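Local coordinates for Avidin/streptavidin (PDB 3SZH), which binds biotin, as a thermostable dimeric member of the avidin/streptavidin family from a cold-living bacterium, captured here without its ligand, at residues B[30-36]-B[50-56]; B[59-65]-B[77-83]. All coordinates share one frame; numbering follows the deposited sequence.

Interactions 1 and 2 are successive antiparallel strand pairs of one closed barrel, their centres about 9 Å apart. Strands 50-57 and 60-66 are themselves neighbours, so the four strands run side by side: Asn-53 O meets Ser-64 N at 2.9 Å, and Pro-51 O and Thr-65 OG1 probably share a hydrogen bond. Interaction 1 is buried on its Leu-32 and Val-52 face but keeps exposed Thr-33 and Pro-51 on the other. Interaction 2 is buried almost throughout. Both send aromatic rings inward, Tyr-36 meeting Trp-80, and both turn their outer faces partly to the second subunit: 30-36/50-56 through Glu-31 and Asn-53, 59-65/77-83 through small serines.

Interaction 1 (B[30-36]-B[50-56]); sequences GELTGSY and YPVNGWV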
loop_
_atom_site.group_PDB
_atom_site.type_symbol
_atom_site.label_atom_id
_atom_site.label_comp_id
_atom_site.label_asym_id
_atom_site.label_seq_id
_atom_site.Cartn_x
_atom_site.Cartn_y
_atom_site.Cartn_z
ATOM N N GLY B 30 0.711 6.707 13.144
ATOM C CA GLY B 30 0.953 7.087 11.745
ATOM C C GLY B 30 0.068 6.338 10.759
ATOM O O GLY B 30 0.290 6.417 9.567
ATOM N N GLU B 31 -0.938 5.611 11.228
ATOM C CA GLU B 31 -1.860 4.976 10.301
ATOM C C GLU B 31 -2.757 6.017 9.668
ATOM O O GLU B 31 -3.250 6.917 10.362
ATOM C CB GLU B 31 -2.684 3.885 10.967
ATOM C CG GLU B 31 -3.118 2.897 9.924
ATOM C CD GLU B 31 -3.966 1.746 10.424
ATOM O OE1 GLU B 31 -4.012 1.474 11.638
ATOM O OE2 GLU B 31 -4.566 1.090 9.562
ATOM N N LEU B 32 -2.947 5.920 8.359
ATOM C CA LEU B 32 -3.641 6.920 7.577
ATOM C C LEU B 32 -5.012 6.443 7.126
ATOM O O LEU B 32 -5.178 5.275 6.740
ATOM C CB LEU B 32 -2.766 7.250 6.348
ATOM C CG LEU B 32 -3.260 8.219 5.278
ATOM C CD1 LEU B 32 -2.073 8.941 4.644
ATOM C CD2 LEU B 32 -4.081 7.492 4.221
ATOM N N THR B 33 -5.964 7.365 7.089
ATOM C CA THR B 33 -7.231 7.177 6.383
ATOM C C THR B 33 -7.426 8.378 5.471
ATOM O O THR B 33 -6.857 9.453 5.688
ATOM C CB THR B 33 -8.448 7.064 7.297
ATOM O OG1 THR B 33 -8.723 8.336 7.895
ATOM C CG2 THR B 33 -8.271 5.989 8.372
ATOM N N GLY B 34 -8.222 8.185 4.429
ATOM C CA GLY B 34 -8.569 9.285 3.549
ATOM C C GLY B 34 -9.455 8.830 2.422
ATOM O O GLY B 34 -10.048 7.733 2.462
ATOM N N SER B 35 -9.579 9.672 1.412
ATOM C CA SER B 35 -10.380 9.433 0.214
ATOM C C SER B 35 -9.556 9.820 -0.999
ATOM O O SER B 35 -8.686 10.693 -0.909
ATOM C CB SER B 35 -11.662 10.263 0.214
ATOM O OG SER B 35 -12.506 9.955 1.317
ATOM N N TYR B 36 -9.840 9.221 -2.141
ATOM C CA TYR B 36 -9.187 9.535 -3.403
ATOM C C TYR B 36 -10.250 9.789 -4.450
ATOM O O TYR B 36 -11.207 9.005 -4.577
ATOM C CB TYR B 36 -8.297 8.380 -3.804
ATOM C CG TYR B 36 -7.349 8.656 -4.930
ATOM C CD1 TYR B 36 -7.728 8.456 -6.245
ATOM C CD2 TYR B 36 -6.071 9.148 -4.681
ATOM C CE1 TYR B 36 -6.849 8.694 -7.303
ATOM C CE2 TYR B 36 -5.165 9.375 -5.739
ATOM C CZ TYR B 36 -5.581 9.140 -7.031
ATOM O OH TYR B 36 -4.690 9.365 -8.064
ATOM N N TYR B 50 -13.091 7.271 -3.357
ATOM C CA TYR B 50 -12.656 5.898 -3.049
ATOM C C TYR B 50 -11.884 5.906 -1.745
ATOM O O TYR B 50 -10.976 6.713 -1.569
ATOM C CB TYR B 50 -11.812 5.284 -4.189
ATOM C CG TYR B 50 -12.663 4.983 -5.391
ATOM C CD1 TYR B 50 -12.960 5.943 -6.357
ATOM C CD2 TYR B 50 -13.235 3.723 -5.538
ATOM C CE1 TYR B 50 -13.806 5.649 -7.431
ATOM C CE2 TYR B 50 -14.085 3.435 -6.597
ATOM C CZ TYR B 50 -14.378 4.390 -7.537
ATOM O OH TYR B 50 -15.227 4.152 -8.587
ATOM N N PRO B 51 -12.266 5.067 -0.775
ATOM C CA PRO B 51 -11.519 5.023 0.487
ATOM C C PRO B 51 -10.038 4.655 0.339
ATOM O O PRO B 51 -9.683 3.814 -0.494
ATOM C CB PRO B 51 -12.272 3.977 1.317
ATOM C CG PRO B 51 -13.675 4.046 0.785
ATOM C CD PRO B 51 -13.489 4.240 -0.700
ATOM N N VAL B 52 -9.221 5.252 1.197
ATOM C CA VAL B 52 -7.784 5.062 1.217
ATOM C C VAL B 52 -7.332 4.672 2.616
ATOM O O VAL B 52 -7.835 5.216 3.617
ATOM C CB VAL B 52 -7.088 6.397 0.830
ATOM C CG1 VAL B 52 -5.565 6.302 0.936
ATOM C CG2 VAL B 52 -7.508 6.849 -0.569
ATOM N N ASN B 53 -6.373 3.760 2.682
ATOM C CA ASN B 53 -5.645 3.532 3.922
ATOM C C ASN B 53 -4.139 3.599 3.631
ATOM O O ASN B 53 -3.736 3.757 2.486
ATOM C CB ASN B 53 -6.076 2.219 4.626
ATOM C CG ASN B 53 -5.893 0.998 3.768
ATOM O OD1 ASN B 53 -5.051 0.970 2.861
ATOM N ND2 ASN B 53 -6.669 -0.054 4.052
ATOM N N GLY B 54 -3.316 3.520 4.676
ATOM C CA GLY B 54 -1.867 3.593 4.487
ATOM C C GLY B 54 -1.163 3.925 5.771
ATOM O O GLY B 54 -1.708 3.738 6.872
ATOM N N TRP B 55 0.041 4.483 5.607
ATOM C CA TRP B 55 0.961 4.769 6.719
ATOM C C TRP B 55 1.780 6.009 6.394
ATOM O O TRP B 55 2.148 6.238 5.232
ATOM C CB TRP B 55 1.965 3.617 6.901
ATOM C CG TRP B 55 1.351 2.319 7.312
ATOM C CD1 TRP B 55 1.156 1.232 6.521
ATOM C CD2 TRP B 55 0.888 1.976 8.622
ATOM N NE1 TRP B 55 0.546 0.243 7.258
ATOM C CE2 TRP B 55 0.368 0.671 8.548
ATOM C CE3 TRP B 55 0.851 2.655 9.852
ATOM C CZ2 TRP B 55 -0.186 0.013 9.668
ATOM C CZ3 TRP B 55 0.303 2.017 10.962
ATOM C CH2 TRP B 55 -0.214 0.705 10.864
ATOM N N VAL B 56 2.126 6.756 7.434
ATOM C CA VAL B 56 3.100 7.842 7.347
ATOM C C VAL B 56 4.206 7.569 8.361
ATOM O O VAL B 56 3.935 7.214 9.513
ATOM C CB VAL B 56 2.396 9.213 7.617
ATOM C CG1 VAL B 56 3.387 10.348 7.708
ATOM C CG2 VAL B 56 1.360 9.480 6.533
#
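Backbone hydrogen bonds pair 30-36 with 50-56 in antiparallel register from Gly-30 opposite Val-56 to Tyr-36 opposite Tyr-50. At one end Tyr-36 N and Tyr-50 N each bond the other residue's carbonyl O; at the other, Val-56 N reaches Gly-30 O at 2.8 Å. Between them Gly-34 and Val-52 exchange bonds in both directions, and Leu-32 N gives a straight bond to Gly-54 O (171°), whereas the return bond from Gly-54 N to Leu-32 O is weak, 3.3 Å long.

Apolar contacts lie on the inner face. Val-52 divides its branches: CG1 meets Leu-32 CD2 at 3.8 Å, while CG2 packs on Tyr-36 CB at 3.7 Å. Leu-32 sends its other methyl, CD1, to Val-56 CG2.

On the outer face the main contact is CH-pi. Glu-31 CG lies over the Trp-55 six-membered ring, 3.8 Å from its centroid, with CB against CZ3 at the rim. With CG anti to the backbone N (chi1 -155°) and the chain extended beyond it, the carboxylate passes out over the CH2 corner, its plane 25° from the ring. Its OE2 bonds Asn-53 ND2 of the second subunit; Asn-53 ND2 of this chain reciprocally bonds Glu-31 OE2, and also Gly-54 O, of that subunit.

Strands 31-37 and 50-57 are neighbouring staves of the eight-stranded up-and-down avidin barrel, Tyr-36 turning in to meet Trp-80, consistent with its biotin end.

Interaction 2 (B[59-65]-B[77-83]); sequences TAISFST and ITSWSGF
The beta hairpin of strands 60-66 and 73-85 forms part of the avidin-type barrel wall, with Phe-63, Thr-65, Thr-78 and Trp-80 on the inner face. In this family such inward tryptophans commonly line the biotin pocket, and Trp-80 probably does so here. The strands run nearly antiparallel, their axes at 171°. Paired backbone bonds join Ile-61 to Gly-82, Phe-63 to Trp-80 and Thr-65 to Thr-78; Trp-80 N to Phe-63 O at 2.8 Å is the straightest.

The outer face carries a run of serines, Ser-62, Ser-64, Ser-79 and Ser-81, with Ala-60 and Phe-83 at one end. Ser-64 O accepts Trp-55 NE1 of the second subunit, and Ser-79 packs on Ser-62 of that subunit.

Inside, Phe-63 and Trp-80 form an offset stack, the phenyl and the five-membered ring 4.4 Å apart between centroids with planes 16° from parallel. Phe-63 CG sits between its own backbone N and carbonyl carbon (chi1 58°), which swings the ring over the neighbouring strand: CE2 lies on one indole face, 3.2 Å from Trp-80 CD2, while Trp-80 CB sits over the phenyl face. Thr-78 CG2 packs on the opposite indole face, and NE1 bonds Asp-115 OD2. Tyr-36, Trp-97 and Phe-117 also meet the indole, Phe-117 edge-to-face. The indole is thus held on both faces and also at an edge, where Thr-65 CG2 lies 3.8 Å from Trp-80 CZ3.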
loop_
_atom_site.group_PDB
_atom_site.type_symbol
_atom_site.label_atom_id
_atom_site.label_comp_id
_atom_site.label_asym_id
_atom_site.label_seq_id
_atom_site.Cartn_x
_atom_site.Cartn_y
_atom_site.Cartn_z
ATOM N N THR B 59 8.590 11.709 6.678
ATOM C CA THR B 59 8.239 12.139 5.334
ATOM C C THR B 59 7.926 11.003 4.368
ATOM O O THR B 59 7.537 11.274 3.247
ATOM C CB THR B 59 9.357 12.998 4.711
ATOM O OG1 THR B 59 10.539 12.190 4.580
ATOM C CG2 THR B 59 9.633 14.242 5.566
ATOM N N ALA B 60 8.092 9.747 4.802
ATOM C CA ALA B 60 7.698 8.601 3.993
ATOM C C ALA B 60 6.191 8.375 4.143
ATOM O O ALA B 60 5.616 8.558 5.217
ATOM C CB ALA B 60 8.453 7.367 4.425
ATOM N N ILE B 61 5.577 7.936 3.055
ATOM C CA ILE B 61 4.130 7.657 3.051
ATOM C C ILE B 61 3.824 6.525 2.092
ATOM O O ILE B 61 4.420 6.405 1.007
ATOM C CB ILE B 61 3.305 8.932 2.683
ATOM C CG1 ILE B 61 1.796 8.649 2.692
ATOM C CG2 ILE B 61 3.792 9.553 1.374
ATOM C CD1 ILE B 61 0.946 9.863 2.535
ATOM N N SER B 62 2.908 5.657 2.499
ATOM C CA SER B 62 2.267 4.706 1.597
ATOM C C SER B 62 0.764 4.934 1.684
ATOM O O SER B 62 0.229 5.202 2.773
ATOM C CB SER B 62 2.617 3.247 1.944
ATOM O OG SER B 62 1.901 2.779 3.058
ATOM N N PHE B 63 0.076 4.802 0.562
ATOM C CA PHE B 63 -1.390 4.788 0.616
ATOM C C PHE B 63 -1.904 3.922 -0.490
ATOM O O PHE B 63 -1.242 3.728 -1.509
ATOM C CB PHE B 63 -1.973 6.221 0.601
ATOM C CG PHE B 63 -1.590 7.060 -0.598
ATOM C CD1 PHE B 63 -0.423 7.803 -0.607
ATOM C CD2 PHE B 63 -2.453 7.143 -1.713
ATOM C CE1 PHE B 63 -0.086 8.599 -1.701
ATOM C CE2 PHE B 63 -2.101 7.958 -2.817
ATOM C CZ PHE B 63 -0.933 8.680 -2.792
ATOM N N SER B 64 -3.089 3.359 -0.273
ATOM C CA SER B 64 -3.659 2.415 -1.238
ATOM C C SER B 64 -5.169 2.547 -1.253
ATOM O O SER B 64 -5.818 2.844 -0.226
ATOM C CB SER B 64 -3.193 0.998 -0.888
ATOM O OG SER B 64 -3.784 -0.040 -1.652
ATOM N N THR B 65 -5.730 2.333 -2.448
ATOM C CA THR B 65 -7.168 2.398 -2.652
ATOM C C THR B 65 -7.631 1.192 -3.442
ATOM O O THR B 65 -6.989 0.783 -4.423
ATOM C CB THR B 65 -7.597 3.719 -3.326
ATOM O OG1 THR B 65 -9.009 3.896 -3.158
ATOM C CG2 THR B 65 -7.275 3.771 -4.799
ATOM N N ILE B 77 -6.720 -2.609 -7.516
ATOM C CA ILE B 77 -6.235 -1.898 -6.327
ATOM C C ILE B 77 -4.959 -1.164 -6.748
ATOM O O ILE B 77 -4.073 -1.775 -7.370
ATOM C CB ILE B 77 -5.849 -2.896 -5.193
ATOM C CG1 ILE B 77 -7.049 -3.792 -4.802
ATOM C CG2 ILE B 77 -5.316 -2.134 -3.957
ATOM C CD1 ILE B 77 -6.665 -4.972 -3.934
ATOM N N THR B 78 -4.849 0.119 -6.396
ATOM C CA THR B 78 -3.615 0.869 -6.606
ATOM C C THR B 78 -2.954 1.168 -5.279
ATOM O O THR B 78 -3.629 1.488 -4.298
ATOM C CB THR B 78 -3.883 2.185 -7.353
ATOM O OG1 THR B 78 -4.477 1.863 -8.607
ATOM C CG2 THR B 78 -2.576 2.985 -7.606
ATOM N N SER B 79 -1.637 1.011 -5.234
ATOM C CA SER B 79 -0.839 1.326 -4.061
ATOM C C SER B 79 0.279 2.272 -4.460
ATOM O O SER B 79 0.984 2.034 -5.436
ATOM C CB SER B 79 -0.189 0.088 -3.481
ATOM O OG SER B 79 -1.179 -0.822 -3.082
ATOM N N TRP B 80 0.454 3.337 -3.706
ATOM C CA TRP B 80 1.506 4.342 -3.888
ATOM C C TRP B 80 2.484 4.244 -2.729
ATOM O O TRP B 80 2.102 4.095 -1.564
ATOM C CB TRP B 80 0.874 5.724 -3.864
ATOM C CG TRP B 80 -0.003 6.126 -5.004
ATOM C CD1 TRP B 80 0.348 6.904 -6.060
ATOM C CD2 TRP B 80 -1.401 5.838 -5.174
ATOM N NE1 TRP B 80 -0.725 7.158 -6.868
ATOM C CE2 TRP B 80 -1.818 6.493 -6.359
ATOM C CE3 TRP B 80 -2.358 5.134 -4.417
ATOM C CZ2 TRP B 80 -3.150 6.491 -6.787
ATOM C CZ3 TRP B 80 -3.678 5.107 -4.865
ATOM C CH2 TRP B 80 -4.059 5.789 -6.029
ATOM N N SER B 81 3.765 4.405 -3.061
ATOM C CA SER B 81 4.836 4.562 -2.083
ATOM C C SER B 81 5.567 5.840 -2.430
ATOM O O SER B 81 5.911 6.052 -3.595
ATOM C CB SER B 81 5.846 3.420 -2.172
ATOM O OG SER B 81 5.244 2.172 -1.877
ATOM N N GLY B 82 5.811 6.702 -1.462
ATOM C CA GLY B 82 6.466 7.947 -1.798
ATOM C C GLY B 82 6.917 8.731 -0.601
ATOM O O GLY B 82 6.988 8.247 0.526
ATOM N N PHE B 83 7.308 9.964 -0.877
ATOM C CA PHE B 83 7.913 10.808 0.144
ATOM C C PHE B 83 7.576 12.267 -0.094
ATOM O O PHE B 83 7.376 12.719 -1.225
ATOM C CB PHE B 83 9.433 10.599 0.192
ATOM C CG PHE B 83 10.108 10.826 -1.125
ATOM C CD1 PHE B 83 10.287 9.770 -2.010
ATOM C CD2 PHE B 83 10.540 12.106 -1.495
ATOM C CE1 PHE B 83 10.885 9.977 -3.247
ATOM C CE2 PHE B 83 11.132 12.310 -2.714
ATOM C CZ PHE B 83 11.306 11.257 -3.590
#